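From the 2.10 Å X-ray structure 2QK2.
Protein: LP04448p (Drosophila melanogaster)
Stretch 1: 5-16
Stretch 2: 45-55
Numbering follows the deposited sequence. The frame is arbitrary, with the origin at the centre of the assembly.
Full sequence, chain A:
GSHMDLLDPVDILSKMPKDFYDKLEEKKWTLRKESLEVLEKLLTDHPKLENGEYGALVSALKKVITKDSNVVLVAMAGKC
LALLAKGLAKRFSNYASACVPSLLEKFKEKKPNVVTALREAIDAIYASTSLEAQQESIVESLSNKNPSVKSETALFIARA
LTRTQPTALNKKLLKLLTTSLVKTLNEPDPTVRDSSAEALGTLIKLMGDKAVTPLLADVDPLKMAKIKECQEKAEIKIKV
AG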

# COMPACT_ATOMS: atom_id res chain seq x y z
N ASP A 5 -11.47 26.03 -4.09
CA ASP A 5 -11.43 25.45 -5.42
C ASP A 5 -10.74 24.09 -5.40
O ASP A 5 -10.98 23.24 -6.25
N LEU A 6 -9.87 23.89 -4.41
CA LEU A 6 -9.15 22.63 -4.27
C LEU A 6 -10.15 21.52 -3.96
O LEU A 6 -9.86 20.33 -4.12
N LEU A 7 -11.34 21.91 -3.51
CA LEU A 7 -12.40 20.96 -3.17
C LEU A 7 -13.32 20.74 -4.36
O LEU A 7 -14.31 20.02 -4.27
N ASP A 8 -12.99 21.37 -5.48
CA ASP A 8 -13.79 21.26 -6.69
C ASP A 8 -13.31 20.10 -7.57
O ASP A 8 -12.22 20.15 -8.13
N PRO A 9 -14.13 19.04 -7.69
CA PRO A 9 -13.78 17.86 -8.50
C PRO A 9 -13.43 18.22 -9.94
O PRO A 9 -14.22 18.86 -10.64
N VAL A 10 -12.24 17.82 -10.37
CA VAL A 10 -11.79 18.11 -11.72
C VAL A 10 -11.82 16.87 -12.62
O VAL A 10 -11.51 15.76 -12.18
N ASP A 11 -12.22 17.08 -13.87
CA ASP A 11 -12.30 16.01 -14.85
C ASP A 11 -10.94 15.90 -15.54
O ASP A 11 -10.75 16.47 -16.62
N ILE A 12 -10.00 15.18 -14.94
CA ILE A 12 -8.69 15.04 -15.54
C ILE A 12 -8.68 14.04 -16.70
O ILE A 12 -7.80 14.08 -17.56
N LEU A 13 -9.66 13.15 -16.74
CA LEU A 13 -9.72 12.17 -17.82
C LEU A 13 -9.84 12.87 -19.17
O LEU A 13 -9.25 12.44 -20.15
N SER A 14 -10.61 13.96 -19.21
CA SER A 14 -10.79 14.69 -20.46
C SER A 14 -9.63 15.63 -20.75
O SER A 14 -9.56 16.20 -21.84
N LYS A 15 -8.71 15.77 -19.80
CA LYS A 15 -7.57 16.65 -19.97
C LYS A 15 -6.30 15.96 -20.40
O LYS A 15 -5.32 16.61 -20.76
N MSE A 16 -6.29 14.63 -20.37
CA MSE A 16 -5.10 13.91 -20.77
C MSE A 16 -4.84 13.99 -22.26
O MSE A 16 -5.76 14.11 -23.06
N ASP A 45 -1.87 19.06 -9.85
CA ASP A 45 -2.61 20.31 -9.99
C ASP A 45 -4.08 20.21 -9.54
O ASP A 45 -4.69 21.22 -9.19
N HIS A 46 -4.64 19.00 -9.56
CA HIS A 46 -6.03 18.81 -9.19
C HIS A 46 -6.20 17.70 -8.16
O HIS A 46 -6.54 16.57 -8.51
N PRO A 47 -5.99 18.02 -6.87
CA PRO A 47 -6.11 17.06 -5.77
C PRO A 47 -7.48 16.41 -5.60
O PRO A 47 -7.61 15.35 -4.98
N LYS A 48 -8.52 17.05 -6.14
CA LYS A 48 -9.87 16.51 -6.04
C LYS A 48 -10.30 16.04 -7.43
O LYS A 48 -10.40 16.83 -8.37
N LEU A 49 -10.57 14.75 -7.55
CA LEU A 49 -10.94 14.18 -8.84
C LEU A 49 -12.42 13.85 -8.99
O LEU A 49 -13.06 13.33 -8.08
N GLU A 50 -12.94 14.16 -10.17
CA GLU A 50 -14.34 13.91 -10.50
C GLU A 50 -14.57 12.42 -10.73
O GLU A 50 -13.63 11.68 -11.04
N ASN A 51 -15.81 11.97 -10.55
CA ASN A 51 -16.13 10.56 -10.78
C ASN A 51 -15.90 10.26 -12.25
O ASN A 51 -15.95 11.17 -13.08
N GLY A 52 -15.65 9.00 -12.58
CA GLY A 52 -15.41 8.65 -13.97
C GLY A 52 -14.95 7.22 -14.15
O GLY A 52 -14.86 6.47 -13.18
N GLU A 53 -14.65 6.85 -15.39
CA GLU A 53 -14.18 5.50 -15.70
C GLU A 53 -12.65 5.48 -15.67
O GLU A 53 -12.01 5.71 -16.69
N TYR A 54 -12.08 5.19 -14.51
CA TYR A 54 -10.62 5.18 -14.37
C TYR A 54 -9.98 3.82 -14.63
O TYR A 54 -8.76 3.68 -14.58
N GLY A 55 -10.81 2.82 -14.92
CA GLY A 55 -10.29 1.49 -15.17
C GLY A 55 -9.12 1.41 -16.14
O GLY A 55 -8.10 0.76 -15.85

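The polar core of this contact is backbone, and the side chains are arranged around it. Val10 is bridged to Leu49: Val10 N donates to Lys48 O at 2.9 Å, and Glu50 N donates to Val10 O at 2.9 Å, both nearly straight. Lys48 O also receives a CA-H...O contact from Pro9 CA at 3.5 Å, and Val10 O takes a second, weak bond from Ile12 N at 3.2 Å as the chain turns.

Two waters take up polar groups near the bridge. Water 1 accepts from Lys48 N at 3.0 Å and donates to Asp8 O at 3.1 Å, joining the stretches just before the bridge. Water 2 accepts from Leu13 N at 3.0 Å and donates to Tyr54 OH at 2.8 Å. The hydroxyl in turn donates to Glu50 O at 2.6 Å, so a buried tyrosine is satisfied as both donor and acceptor.

That ring (Tyr54 chi1 m, chi2 92°) offers a face to Leu13, which points toward stretch 2 in the m,t rotamer and sets CD1 4.0 Å from the Tyr54 ring centroid. Leu13 CD1 also reaches Glu53 O at 3.7 Å and lies close to Gly52, where an ideal CB would stand 2.9 Å from Leu13 CD1; the glycine leaves room for the methyl. Ile12, p,t and also pointing in, brings CG1 to the edge of the Tyr54 ring and places CG2 3.7 Å from CD2 of Leu49, whose CA-to-CB bond points away although its end comes nearer.

His46 (chi1 m, chi2 -65°) points toward stretch 1 and receives Val10, chi1 t, over one face, with CG1 3.8 Å from the His46 ring centroid. Lys15, m then extended through t,t,t, brings NZ to 3.4 Å from His46 NE2, a polar approach whose geometry leaves a hydrogen bond undecided.

At the outer end, Leu6 (m,t) rests CD2 on Pro47 CG at 3.9 Å. Lys48 (t,p,t,t) points in at CB, 3.2 Å from Leu6 O, then leads its end away, so its aliphatic part packs while the amine leaves the contact. Pro9 covers Glu50, with Pro9 CB 3.8 Å from Glu50 CA.

The acids are less comfortable. Asp11 OD2 and Glu50 OE1, two acceptors of like charge, sit 3.4 Å apart. Asp11, chi1 t, finds its donor within its own stretch: Ser14 N gives to Asp11 OD1 at 2.9 Å, while Ser14 OG donates to Asp11 O at 3.1 Å.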

# COMPACT_ATOMS: atom_id res chain seq x y z
CB ASP A 5 -10.73 26.39 -6.40
CG ASP A 5 -11.49 27.69 -6.61
OD1 ASP A 5 -12.73 27.63 -6.83
OD2 ASP A 5 -10.86 28.77 -6.56
CB LEU A 6 -8.14 22.71 -3.13
CG LEU A 6 -6.92 23.63 -3.28
CD1 LEU A 6 -6.14 23.64 -1.98
CD2 LEU A 6 -6.04 23.14 -4.43
CB LEU A 7 -13.21 21.48 -1.99
CG LEU A 7 -12.44 21.90 -0.73
CD1 LEU A 7 -13.42 22.51 0.26
CD2 LEU A 7 -11.73 20.70 -0.12
CB ASP A 8 -13.72 22.58 -7.47
CG ASP A 8 -14.61 22.59 -8.68
OD1 ASP A 8 -15.79 22.21 -8.55
OD2 ASP A 8 -14.13 22.97 -9.77
CB PRO A 9 -15.04 17.01 -8.41
CG PRO A 9 -15.62 17.38 -7.07
CD PRO A 9 -15.46 18.88 -7.08
CB VAL A 10 -10.36 18.69 -11.72
CG1 VAL A 10 -9.86 18.86 -13.15
CG2 VAL A 10 -10.35 20.03 -11.00
CB ASP A 11 -13.37 16.34 -15.89
CG ASP A 11 -13.51 15.26 -16.96
OD1 ASP A 11 -12.58 14.45 -17.13
OD2 ASP A 11 -14.56 15.23 -17.63
CB ILE A 12 -7.62 14.59 -14.52
CG1 ILE A 12 -7.98 13.22 -13.94
CG2 ILE A 12 -7.47 15.64 -13.42
CD1 ILE A 12 -6.84 12.57 -13.19
CB LEU A 13 -10.89 11.21 -17.61
CG LEU A 13 -10.68 10.19 -16.49
CD1 LEU A 13 -11.97 9.41 -16.25
CD2 LEU A 13 -9.53 9.25 -16.85
CB SER A 14 -12.10 15.49 -20.42
OG SER A 14 -12.09 16.43 -19.37
CB LYS A 15 -7.30 17.42 -18.68
CG LYS A 15 -8.42 18.36 -18.28
CD LYS A 15 -8.01 19.18 -17.07
CE LYS A 15 -9.10 20.16 -16.69
NZ LYS A 15 -8.66 21.01 -15.55
CB MSE A 16 -5.21 12.46 -20.34
CG MSE A 16 -4.58 12.24 -18.97
SE MSE A 16 -5.46 10.86 -18.07
CE MSE A 16 -4.88 9.38 -19.16
CB ASP A 45 -2.58 20.82 -11.43
CG ASP A 45 -1.20 21.28 -11.86
OD1 ASP A 45 -0.45 21.81 -11.01
OD2 ASP A 45 -0.86 21.11 -13.05
CB HIS A 46 -6.85 18.50 -10.44
CG HIS A 46 -6.61 19.45 -11.56
ND1 HIS A 46 -6.96 20.79 -11.49
CD2 HIS A 46 -6.03 19.28 -12.77
CE1 HIS A 46 -6.60 21.39 -12.61
NE2 HIS A 46 -6.04 20.50 -13.40
CB PRO A 47 -5.70 17.89 -4.55
CG PRO A 47 -6.16 19.26 -4.91
CD PRO A 47 -5.73 19.37 -6.36
CB LYS A 48 -10.83 17.58 -5.52
CG LYS A 48 -12.24 17.09 -5.24
CD LYS A 48 -12.26 16.11 -4.08
CE LYS A 48 -13.69 15.68 -3.76
NZ LYS A 48 -13.75 14.76 -2.59
CB LEU A 49 -10.11 12.92 -9.11
CG LEU A 49 -8.59 13.16 -9.06
CD1 LEU A 49 -7.84 11.85 -9.21
CD2 LEU A 49 -8.20 14.14 -10.16
CB GLU A 50 -14.67 14.69 -11.78
CG GLU A 50 -16.13 14.69 -12.19
CD GLU A 50 -16.34 15.46 -13.48
OE1 GLU A 50 -15.98 14.94 -14.56
OE2 GLU A 50 -16.84 16.60 -13.41
CB ASN A 51 -17.60 10.29 -10.44
CG ASN A 51 -17.92 10.56 -9.00
OD1 ASN A 51 -17.35 9.96 -8.10
ND2 ASN A 51 -18.85 11.48 -8.77
CB GLU A 53 -14.67 5.06 -17.08
CG GLU A 53 -16.19 5.09 -17.25
CD GLU A 53 -16.90 4.25 -16.21
OE1 GLU A 53 -16.49 3.09 -16.02
OE2 GLU A 53 -17.86 4.76 -15.59
CB TYR A 54 -10.22 5.67 -12.98
CG TYR A 54 -10.52 7.14 -12.75
CD1 TYR A 54 -11.73 7.55 -12.19
CD2 TYR A 54 -9.60 8.12 -13.13
CE1 TYR A 54 -12.01 8.92 -12.01
CE2 TYR A 54 -9.87 9.47 -12.96
CZ TYR A 54 -11.07 9.86 -12.40
OH TYR A 54 -11.32 11.21 -12.23
O HOH W 1 -9.22 19.61 -7.62
O HOH W 2 -11.73 12.68 -14.58